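Long-range contacts in histidine triad (HIT) protein (Clostridium difficile, PDB 4EGU), which binds guanosine-5'-monophosphate and zinc and probably hydrolyses nucleotide phosphoramidates or related nucleotidyl compounds: residues V63-H67 with H100-H104; D24-F30 with I41-K46. The contacts are given in a common frame with arbitrary orientation. Where two conformers were deposited one is given. Residue numbers count along the deposited sequence, not the author numbering.

How the contacts relate
The two contacts lie on one antiparallel sheet, their centres about 8 Å apart, and follow each other along the chain: the hairpin of contact 2 closes before helix 61-77, which supplies one side of contact 1, begins. Strand 39-45 of contact 2 is the sheet neighbour of strand 103-107, which carries the end of the histidine triad in contact 1. They touch directly, with probable hydrogen bonds from His65 NE2 to Asp24 OD2 (2.7 Å) and from His100 NE2 to Pro45 O (2.8 Å). Both reach the nucleotide: His102 and His104 of contact 1 hold its phosphate, whereas Phe30 and Leu42 of contact 2 border its guanine and ribose.

Contact 1. Residues V63-H67 with H100-H104; sequences VSHIH and HLHYH. With K (potassium ion), chain E; ZN (zinc ion), chain D; 5GP (guanosine-5'-monophosphate), chain C.
The histidine triad motif, His100-Leu101-His102-Tyr103-His104, runs extended into strand 103-107 and packs against one turn of helix 61-77, with Ile66 and Tyr103 nearest at 8.0 Å between CA atoms. No hydrogen bond crosses; the interface is side-chain packing centred on Tyr103. Its m rotamer (chi1 -76°, chi2 71°) sends the ring toward the helix, where CD1 lies 3.9 Å from Ile66 CG2 and OH lies 3.5 Å from Val63 CG1. Ile66, in an mt rotamer, also brings CD1 to 4.1 Å from Leu101 CD2. His67 (chi1 -79°, chi2 74°) presents its edge to the face of Tyr103 in an offset edge-to-face pair, centroids 5.3 Å apart and planes at 74°; its ring is held by ND1 donating to Val63 O at 2.9 Å. Val63 and His67 also pack on His67 and Val63, respectively, of the second subunit, so this turn of the helix meets both the triad and the second subunit.

His102 points its CA-to-CB bond away from the helix. Its p rotamer (chi1 59°, chi2 -85°) lets ND1 donate to His100 O at 2.7 Å, orienting the predicted nucleophile. His100 binds zinc through ND1 at 2.1 Å, with Cys6, Cys9 and His48. On the GMP phosphate, O3P accepts from His102 NE2 at 2.6 Å and from His104 NE2 at 3.0 Å.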
ATOM      1  N   VAL A  63       5.687   5.022  -7.181  1.00  9.24           N
ATOM      2  CA  VAL A  63       4.610   4.336  -6.462  1.00  9.06           C
ATOM      3  C   VAL A  63       3.330   4.278  -7.319  1.00  8.52           C
ATOM      4  O   VAL A  63       2.633   3.258  -7.316  1.00  8.66           O
ATOM      5  CB  VAL A  63       4.376   4.971  -5.078  1.00 10.39           C
ATOM      6  CG1 VAL A  63       3.193   4.328  -4.374  1.00 11.58           C
ATOM      7  CG2 VAL A  63       5.636   4.833  -4.228  1.00 12.78           C
ATOM      8  N   SER A  64       3.008   5.331  -8.058  1.00  8.68           N
ATOM      9  CA  SER A  64       1.861   5.274  -8.946  1.00  9.55           C
ATOM     10  C   SER A  64       2.089   4.224 -10.048  1.00  8.71           C
ATOM     11  O   SER A  64       1.176   3.460 -10.358  1.00  9.01           O
ATOM     12  CB  SER A  64       1.486   6.634  -9.492  1.00 12.57           C
ATOM     13  OG  SER A  64       2.520   7.186 -10.194  1.00 19.45           O
ATOM     14  N   HIS A  65       3.303   4.171 -10.597  1.00  9.46           N
ATOM     15  CA  HIS A  65       3.559   3.180 -11.618  1.00 10.08           C
ATOM     16  C   HIS A  65       3.437   1.757 -11.046  1.00  9.25           C
ATOM     17  O   HIS A  65       2.848   0.885 -11.702  1.00  9.15           O
ATOM     18  CB  HIS A  65       4.901   3.390 -12.294  1.00 11.26           C
ATOM     19  CG  HIS A  65       5.070   2.501 -13.481  1.00 12.22           C
ATOM     20  ND1 HIS A  65       4.201   2.493 -14.556  1.00 14.23           N
ATOM     21  CD2 HIS A  65       5.976   1.534 -13.727  1.00 12.32           C
ATOM     22  CE1 HIS A  65       4.601   1.586 -15.432  1.00 14.60           C
ATOM     23  NE2 HIS A  65       5.685   0.997 -14.955  1.00 13.01           N
ATOM     24  N   ILE A  66       3.956   1.538  -9.845  1.00  8.42           N
ATOM     25  CA  ILE A  66       3.785   0.259  -9.193  1.00  8.35           C
ATOM     26  C   ILE A  66       2.309  -0.111  -9.074  1.00  7.72           C
ATOM     27  O   ILE A  66       1.947  -1.269  -9.260  1.00  8.04           O
ATOM     28  CB  ILE A  66       4.507   0.274  -7.839  1.00  8.79           C
ATOM     29  CG1 ILE A  66       6.028   0.158  -8.062  1.00 10.44           C
ATOM     30  CG2 ILE A  66       3.984  -0.794  -6.891  1.00  9.28           C
ATOM     31  CD1 ILE A  66       6.861   0.408  -6.798  1.00 13.84           C
ATOM     32  N   HIS A  67       1.457   0.860  -8.737  1.00  7.85           N
ATOM     33  CA  HIS A  67       0.026   0.587  -8.605  1.00  7.57           C
ATOM     34  C   HIS A  67      -0.672   0.307  -9.942  1.00  7.47           C
ATOM     35  O   HIS A  67      -1.578  -0.521  -9.981  1.00  7.93           O
ATOM     36  CB  HIS A  67      -0.664   1.680  -7.813  1.00  7.70           C
ATOM     37  CG  HIS A  67      -0.447   1.541  -6.328  1.00  8.04           C
ATOM     38  ND1 HIS A  67       0.735   1.823  -5.690  1.00  8.35           N
ATOM     39  CD2 HIS A  67      -1.273   1.073  -5.359  1.00  9.00           C
ATOM     40  CE1 HIS A  67       0.603   1.548  -4.392  1.00  9.16           C
ATOM     41  NE2 HIS A  67      -0.610   1.094  -4.164  1.00  9.58           N
ATOM     42  N   HIS A 100      14.794  -2.865   0.135  1.00  9.43           N
ATOM     43  CA  HIS A 100      14.663  -2.410  -1.247  1.00  8.96           C
ATOM     44  C   HIS A 100      13.162  -2.253  -1.452  1.00  8.45           C
ATOM     45  O   HIS A 100      12.440  -3.238  -1.293  1.00  9.19           O
ATOM     46  CB  HIS A 100      15.239  -3.447  -2.226  1.00  9.12           C
ATOM     47  CG  HIS A 100      15.126  -3.090  -3.673  1.00  9.49           C
ATOM     48  ND1 HIS A 100      16.236  -3.029  -4.500  1.00  9.90           N
ATOM     49  CD2 HIS A 100      14.039  -2.884  -4.453  1.00 10.30           C
ATOM     50  CE1 HIS A 100      15.822  -2.767  -5.724  1.00 10.21           C
ATOM     51  NE2 HIS A 100      14.499  -2.685  -5.724  1.00 10.41           N
ATOM     52  N   LEU A 101      12.695  -1.046  -1.789  1.00  8.58           N
ATOM     53  CA  LEU A 101      11.264  -0.770  -1.926  1.00  8.97           C
ATOM     54  C   LEU A 101      10.538  -1.909  -2.619  1.00  8.04           C
ATOM     55  O   LEU A 101      10.871  -2.315  -3.739  1.00  9.39           O
ATOM     56  CB  LEU A 101      11.004   0.499  -2.732  1.00 10.08           C
ATOM     57  CG  LEU A 101       9.545   0.973  -2.735  1.00 10.42           C
ATOM     58  CD1 LEU A 101       9.169   1.598  -1.382  1.00 11.50           C
ATOM     59  CD2 LEU A 101       9.295   1.913  -3.866  1.00 11.68           C
ATOM     60  N   HIS A 102       9.473  -2.376  -2.001  1.00  7.93           N
ATOM     61  CA  HIS A 102       8.653  -3.424  -2.586  1.00  8.19           C
ATOM     62  C   HIS A 102       7.255  -3.355  -2.035  1.00  7.64           C
ATOM     63  O   HIS A 102       7.050  -2.997  -0.878  1.00  8.72           O
ATOM     64  CB  HIS A 102       9.265  -4.838  -2.266  0.80  9.36           C
ATOM     65  CG  HIS A 102       9.399  -5.146  -0.801  0.80  8.62           C
ATOM     66  ND1 HIS A 102      10.498  -4.739  -0.095  0.80  9.60           N
ATOM     67  CD2 HIS A 102       8.613  -5.820   0.080  0.80  9.30           C
ATOM     68  CE1 HIS A 102      10.388  -5.128   1.168  0.80  9.54           C
ATOM     69  NE2 HIS A 102       9.257  -5.796   1.298  0.80  9.51           N
ATOM     70  N   TYR A 103       6.307  -3.756  -2.861  1.00  7.72           N
ATOM     71  CA  TYR A 103       4.931  -3.914  -2.463  1.00  7.94           C
ATOM     72  C   TYR A 103       4.555  -5.375  -2.575  1.00  8.42           C
ATOM     73  O   TYR A 103       4.857  -6.029  -3.561  1.00 10.99           O
ATOM     74  CB  TYR A 103       4.000  -3.053  -3.341  1.00  8.47           C
ATOM     75  CG  TYR A 103       4.067  -1.601  -2.955  1.00  8.73           C
ATOM     76  CD1 TYR A 103       5.170  -0.815  -3.224  1.00 10.45           C
ATOM     77  CD2 TYR A 103       3.043  -1.029  -2.224  1.00  9.60           C
ATOM     78  CE1 TYR A 103       5.220   0.521  -2.795  1.00 11.76           C
ATOM     79  CE2 TYR A 103       3.080   0.303  -1.800  1.00  9.69           C
ATOM     80  CZ  TYR A 103       4.170   1.059  -2.087  1.00 11.05           C
ATOM     81  OH  TYR A 103       4.253   2.354  -1.653  1.00 14.34           O
ATOM     82  N   HIS A 104       3.869  -5.869  -1.558  1.00  7.88           N
ATOM     83  CA  HIS A 104       3.268  -7.194  -1.584  1.00  8.36           C
ATOM     84  C   HIS A 104       1.853  -7.098  -2.132  1.00  8.02           C
ATOM     85  O   HIS A 104       1.079  -6.248  -1.688  1.00  9.39           O
ATOM     86  CB  HIS A 104       3.151  -7.763  -0.171  0.80  7.99           C
ATOM     87  CG  HIS A 104       4.430  -7.936   0.572  0.80  8.66           C
ATOM     88  ND1 HIS A 104       5.041  -9.165   0.686  0.80  9.47           N
ATOM     89  CD2 HIS A 104       5.142  -7.056   1.332  0.80  9.93           C
ATOM     90  CE1 HIS A 104       6.119  -9.012   1.436  0.80 10.72           C
ATOM     91  NE2 HIS A 104       6.200  -7.752   1.846  0.80  9.97           N
TER
HETATM   92  K     K E 203       9.922  -1.574   1.152  1.00 11.37           K
HETATM   93 ZN    ZN D 202      18.251  -3.152  -3.969  1.00 10.74          ZN
HETATM   94  P   5GP C 201       9.480  -7.926   3.833  0.80 10.50           P
HETATM   95  O1P 5GP C 201       9.125  -8.708   5.079  0.80 13.64           O
HETATM   96  O2P 5GP C 201      10.866  -7.346   3.796  0.80 11.45           O
HETATM   97  O3P 5GP C 201       8.478  -6.881   3.581  0.80  8.90           O
HETATM   98  O5' 5GP C 201       9.251  -8.862   2.593  0.80 15.29           O
HETATM   99  C5' 5GP C 201      10.342  -9.486   1.959  0.80 16.90           C
HETATM  100  C4' 5GP C 201       9.874 -10.695   1.236  0.80 15.01           C
HETATM  101  O4' 5GP C 201      10.925 -11.154   0.382  0.80 12.48           O
HETATM  102  C3' 5GP C 201       9.502 -11.871   2.142  0.80 13.37           C
HETATM  103  O3' 5GP C 201       8.101 -12.140   2.043  0.80 13.24           O
HETATM  104  C2' 5GP C 201      10.330 -13.050   1.579  0.80 13.87           C
HETATM  105  O2' 5GP C 201       9.648 -14.287   1.499  0.80 14.76           O
HETATM  106  C1' 5GP C 201      10.774 -12.529   0.204  0.80 12.94           C
HETATM  107  N9  5GP C 201      12.050 -13.050  -0.261  0.80 13.59           N
HETATM  108  C8  5GP C 201      13.197 -13.014   0.444  0.80 16.51           C
HETATM  109  N7  5GP C 201      14.203 -13.531  -0.287  0.80 18.84           N
HETATM  110  C5  5GP C 201      13.678 -13.882  -1.480  0.80 15.00           C
HETATM  111  C6  5GP C 201      14.234 -14.461  -2.610  0.80 15.43           C
HETATM  112  O6  5GP C 201      15.456 -14.791  -2.704  0.80 19.38           O
HETATM  113  N1  5GP C 201      13.381 -14.653  -3.629  0.80 15.17           N
HETATM  114  C2  5GP C 201      12.063 -14.323  -3.585  0.80 12.66           C
HETATM  115  N2  5GP C 201      11.324 -14.578  -4.676  0.80 13.91           N
HETATM  116  N3  5GP C 201      11.481 -13.774  -2.508  0.80 12.34           N
HETATM  117  C4  5GP C 201      12.313 -13.559  -1.464  0.80 14.76           C
HETATM  118  O   HOH W   1       7.502  -3.541   1.880  1.00 10.56           O
HETATM  119  O   HOH W   2       9.029   0.936   2.774  1.00 10.20           O

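Contact 2. Residues D24-F30 with I41-K46; sequences DDRVLAF and ILVVPK. With 5GP (guanosine-5'-monophosphate), chain C.
Phe30 lays one face of its ring over Leu42, whose CB sits 4.2 Å from the centroid, a CH-pi contact set by the p rotamer (chi1 55°, chi2 -83°). Strands 27-30 and 41-45 run antiparallel (166°, axes 4.7 Å apart). Leu28-Val44 and Phe30-Leu42 are hydrogen-bonded pairs (Leu28 N to Val44 O 3.0 Å, Val44 N to Leu28 O 2.9 Å; Phe30 N to Leu42 O 2.9 Å, Leu42 N to Phe30 O 2.8 Å); Val27-Pro45 and Ala29-Val43 are non-hydrogen-bonded. Val27 CG1 meets Val43 CG1 at 3.6 Å on the sheet face toward helix 61-77. Beyond the strands, Lys46 N donates to Arg26 O (2.9 Å), and NZ of the extended Lys46 side chain donates to Asp24 O (2.8 Å) and forms a salt bridge with Glu23. Asp24 OD1 accepts from Arg26 N at 2.8 Å, an Asx turn, while OD2 is hydrogen-bonded to Tyr22 and His65. Phe30 CD2 approaches GMP N2 (3.6 Å), making this beta hairpin a wall of the HIT-fold nucleotide pocket.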
ATOM      1  N   ASP A  24       8.860  -4.427 -17.018  1.00  9.54           N
ATOM      2  CA  ASP A  24       9.041  -3.376 -18.004  1.00  9.90           C
ATOM      3  C   ASP A  24      10.403  -2.725 -17.739  1.00 10.69           C
ATOM      4  O   ASP A  24      11.254  -3.307 -17.040  1.00 11.59           O
ATOM      5  CB  ASP A  24       7.844  -2.397 -18.045  1.00 10.59           C
ATOM      6  CG  ASP A  24       7.675  -1.556 -16.777  1.00 11.14           C
ATOM      7  OD1 ASP A  24       8.608  -1.444 -15.977  1.00 11.46           O
ATOM      8  OD2 ASP A  24       6.557  -0.986 -16.620  1.00 12.63           O
ATOM      9  N   ASP A  25      10.644  -1.550 -18.311  1.00 10.99           N
ATOM     10  CA  ASP A  25      11.935  -0.896 -18.151  1.00 12.33           C
ATOM     11  C   ASP A  25      12.227  -0.408 -16.741  1.00 12.97           C
ATOM     12  O   ASP A  25      13.378  -0.129 -16.438  1.00 15.98           O
ATOM     13  CB  ASP A  25      12.082   0.279 -19.120  1.00 13.46           C
ATOM     14  CG  ASP A  25      11.049   1.384 -18.899  1.00 14.72           C
ATOM     15  OD1 ASP A  25       9.940   1.115 -18.403  1.00 16.62           O
ATOM     16  OD2 ASP A  25      11.357   2.544 -19.251  1.00 19.58           O
ATOM     17  N   ARG A  26      11.214  -0.315 -15.885  1.00 12.36           N
ATOM     18  CA  ARG A  26      11.257   0.362 -14.573  0.50 12.15           C
ATOM     19  C   ARG A  26      10.957  -0.541 -13.389  1.00 11.12           C
ATOM     20  O   ARG A  26      11.358  -0.217 -12.280  1.00 11.29           O
ATOM     21  CB  ARG A  26      10.201   1.481 -14.488  0.50 13.68           C
ATOM     22  CG  ARG A  26      10.521   2.747 -15.250  0.50 16.58           C
ATOM     23  CD  ARG A  26       9.406   3.782 -15.085  0.50 20.45           C
ATOM     24  NE  ARG A  26       9.472   4.470 -13.799  0.50 23.12           N
ATOM     25  CZ  ARG A  26       8.505   5.243 -13.309  0.50 25.21           C
ATOM     26  NH1 ARG A  26       7.383   5.425 -13.991  0.50 25.67           N
ATOM     27  NH2 ARG A  26       8.660   5.834 -12.133  0.50 25.14           N
ATOM     28  N   VAL A  27      10.137  -1.572 -13.595  1.00 11.42           N
ATOM     29  CA  VAL A  27       9.537  -2.357 -12.523  1.00 11.59           C
ATOM     30  C   VAL A  27       9.596  -3.820 -12.902  1.00 12.08           C
ATOM     31  O   VAL A  27       9.452  -4.193 -14.067  1.00 13.28           O
ATOM     32  CB  VAL A  27       8.063  -1.906 -12.287  1.00 13.33           C
ATOM     33  CG1 VAL A  27       7.293  -2.917 -11.451  1.00 14.10           C
ATOM     34  CG2 VAL A  27       8.016  -0.528 -11.615  1.00 14.51           C
ATOM     35  N   LEU A  28       9.792  -4.661 -11.898  1.00 12.31           N
ATOM     36  CA  LEU A  28       9.706  -6.100 -12.012  1.00 12.51           C
ATOM     37  C   LEU A  28       8.752  -6.587 -10.919  1.00 10.50           C
ATOM     38  O   LEU A  28       8.760  -6.088  -9.807  1.00 13.55           O
ATOM     39  CB  LEU A  28      11.082  -6.779 -11.797  1.00 16.53           C
ATOM     40  CG  LEU A  28      11.170  -8.311 -11.802  1.00 16.82           C
ATOM     41  CD1 LEU A  28      11.025  -8.878 -13.199  1.00 16.83           C
ATOM     42  CD2 LEU A  28      12.487  -8.725 -11.202  1.00 18.58           C
ATOM     43  N   ALA A  29       7.955  -7.596 -11.233  1.00  9.09           N
ATOM     44  CA  ALA A  29       7.173  -8.295 -10.221  1.00  8.48           C
ATOM     45  C   ALA A  29       7.477  -9.769 -10.305  1.00  9.28           C
ATOM     46  O   ALA A  29       7.664 -10.307 -11.408  1.00 10.52           O
ATOM     47  CB  ALA A  29       5.675  -8.060 -10.372  1.00  8.72           C
ATOM     48  N   PHE A  30       7.530 -10.434  -9.160  1.00  9.34           N
ATOM     49  CA  PHE A  30       7.921 -11.818  -9.098  1.00 10.12           C
ATOM     50  C   PHE A  30       7.255 -12.472  -7.894  1.00 10.15           C
ATOM     51  O   PHE A  30       6.856 -11.805  -6.948  1.00 10.16           O
ATOM     52  CB  PHE A  30       9.477 -11.960  -9.074  1.00 11.87           C
ATOM     53  CG  PHE A  30      10.168 -11.170  -7.967  1.00 10.96           C
ATOM     54  CD1 PHE A  30      10.464  -9.815  -8.095  1.00 12.84           C
ATOM     55  CD2 PHE A  30      10.490 -11.788  -6.768  1.00 12.03           C
ATOM     56  CE1 PHE A  30      11.072  -9.108  -7.058  1.00 13.74           C
ATOM     57  CE2 PHE A  30      11.111 -11.090  -5.741  1.00 12.95           C
ATOM     58  CZ  PHE A  30      11.390  -9.749  -5.884  1.00 14.23           C
ATOM     59  N   ILE A  41       2.740 -11.822  -4.560  1.00  8.44           N
ATOM     60  CA  ILE A  41       3.583 -11.240  -5.585  1.00  8.58           C
ATOM     61  C   ILE A  41       4.285 -10.017  -5.011  1.00  8.47           C
ATOM     62  O   ILE A  41       3.667  -9.222  -4.316  1.00  9.93           O
ATOM     63  CB  ILE A  41       2.713 -10.863  -6.807  1.00  9.07           C
ATOM     64  CG1 ILE A  41       2.098 -12.119  -7.430  1.00 10.04           C
ATOM     65  CG2 ILE A  41       3.524 -10.079  -7.830  1.00  9.79           C
ATOM     66  CD1 ILE A  41       0.892 -11.845  -8.325  1.00 12.23           C
ATOM     67  N   LEU A  42       5.572  -9.888  -5.308  1.00  8.51           N
ATOM     68  CA  LEU A  42       6.357  -8.718  -4.925  1.00  8.52           C
ATOM     69  C   LEU A  42       6.521  -7.837  -6.158  1.00  8.30           C
ATOM     70  O   LEU A  42       6.926  -8.315  -7.212  1.00  9.51           O
ATOM     71  CB  LEU A  42       7.733  -9.141  -4.427  1.00  9.56           C
ATOM     72  CG  LEU A  42       7.708  -9.884  -3.111  1.00 11.03           C
ATOM     73  CD1 LEU A  42       8.983 -10.667  -2.871  1.00 12.92           C
ATOM     74  CD2 LEU A  42       7.544  -8.870  -1.984  1.00 14.57           C
ATOM     75  N   VAL A  43       6.235  -6.544  -6.003  1.00  8.27           N
ATOM     76  CA  VAL A  43       6.393  -5.580  -7.074  1.00  8.54           C
ATOM     77  C   VAL A  43       7.474  -4.601  -6.657  1.00  8.71           C
ATOM     78  O   VAL A  43       7.362  -3.983  -5.593  1.00  9.05           O
ATOM     79  CB  VAL A  43       5.077  -4.823  -7.382  1.00  8.90           C
ATOM     80  CG1 VAL A  43       5.251  -3.980  -8.623  1.00  9.55           C
ATOM     81  CG2 VAL A  43       3.919  -5.801  -7.573  1.00 10.28           C
ATOM     82  N   VAL A  44       8.543  -4.484  -7.444  1.00  9.50           N
ATOM     83  CA  VAL A  44       9.711  -3.676  -7.050  1.00 11.04           C
ATOM     84  C   VAL A  44      10.182  -2.785  -8.181  1.00 11.53           C
ATOM     85  O   VAL A  44      10.150  -3.191  -9.354  1.00 12.43           O
ATOM     86  CB  VAL A  44      10.929  -4.486  -6.586  1.00 12.98           C
ATOM     87  CG1 VAL A  44      10.503  -5.504  -5.571  1.00 14.37           C
ATOM     88  CG2 VAL A  44      11.654  -5.162  -7.764  1.00 13.52           C
ATOM     89  N   PRO A  45      10.648  -1.577  -7.842  1.00 10.25           N
ATOM     90  CA  PRO A  45      11.369  -0.817  -8.847  0.60 10.67           C
ATOM     91  C   PRO A  45      12.696  -1.495  -9.104  1.00 10.13           C
ATOM     92  O   PRO A  45      13.295  -2.080  -8.210  1.00 10.91           O
ATOM     93  CB  PRO A  45      11.588   0.546  -8.175  0.60 12.10           C
ATOM     94  CG  PRO A  45      11.632   0.230  -6.727  0.60 11.92           C
ATOM     95  CD  PRO A  45      10.753  -0.949  -6.513  0.60 11.19           C
ATOM     96  N   LYS A  46      13.188  -1.371 -10.320  1.00 10.99           N
ATOM     97  CA  LYS A  46      14.549  -1.792 -10.615  1.00 12.40           C
ATOM     98  C   LYS A  46      15.568  -0.896  -9.899  1.00 14.28           C
ATOM     99  O   LYS A  46      16.602  -1.382  -9.447  1.00 17.26           O
ATOM    100  CB  LYS A  46      14.774  -1.820 -12.128  1.00 12.47           C
ATOM    101  CG  LYS A  46      13.990  -2.937 -12.787  1.00 12.34           C
ATOM    102  CD  LYS A  46      14.157  -2.980 -14.300  1.00 12.88           C
ATOM    103  CE  LYS A  46      13.575  -4.275 -14.844  1.00 12.99           C
ATOM    104  NZ  LYS A  46      13.720  -4.375 -16.304  1.00 13.36           N
TER
HETATM  105  P   5GP C 201       9.480  -7.926   3.833  0.80 10.50           P
HETATM  106  O1P 5GP C 201       9.125  -8.708   5.079  0.80 13.64           O
HETATM  107  O2P 5GP C 201      10.866  -7.346   3.796  0.80 11.45           O
HETATM  108  O3P 5GP C 201       8.478  -6.881   3.581  0.80  8.90           O
HETATM  109  O5' 5GP C 201       9.251  -8.862   2.593  0.80 15.29           O
HETATM  110  C5' 5GP C 201      10.342  -9.486   1.959  0.80 16.90           C
HETATM  111  C4' 5GP C 201       9.874 -10.695   1.236  0.80 15.01           C
HETATM  112  O4' 5GP C 201      10.925 -11.154   0.382  0.80 12.48           O
HETATM  113  C3' 5GP C 201       9.502 -11.871   2.142  0.80 13.37           C
HETATM  114  O3' 5GP C 201       8.101 -12.140   2.043  0.80 13.24           O
HETATM  115  C2' 5GP C 201      10.330 -13.050   1.579  0.80 13.87           C
HETATM  116  O2' 5GP C 201       9.648 -14.287   1.499  0.80 14.76           O
HETATM  117  C1' 5GP C 201      10.774 -12.529   0.204  0.80 12.94           C
HETATM  118  N9  5GP C 201      12.050 -13.050  -0.261  0.80 13.59           N
HETATM  119  C8  5GP C 201      13.197 -13.014   0.444  0.80 16.51           C
HETATM  120  N7  5GP C 201      14.203 -13.531  -0.287  0.80 18.84           N
HETATM  121  C5  5GP C 201      13.678 -13.882  -1.480  0.80 15.00           C
HETATM  122  C6  5GP C 201      14.234 -14.461  -2.610  0.80 15.43           C
HETATM  123  O6  5GP C 201      15.456 -14.791  -2.704  0.80 19.38           O
HETATM  124  N1  5GP C 201      13.381 -14.653  -3.629  0.80 15.17           N
HETATM  125  C2  5GP C 201      12.063 -14.323  -3.585  0.80 12.66           C
HETATM  126  N2  5GP C 201      11.324 -14.578  -4.676  0.80 13.91           N
HETATM  127  N3  5GP C 201      11.481 -13.774  -2.508  0.80 12.34           N
HETATM  128  C4  5GP C 201      12.313 -13.559  -1.464  0.80 14.76           C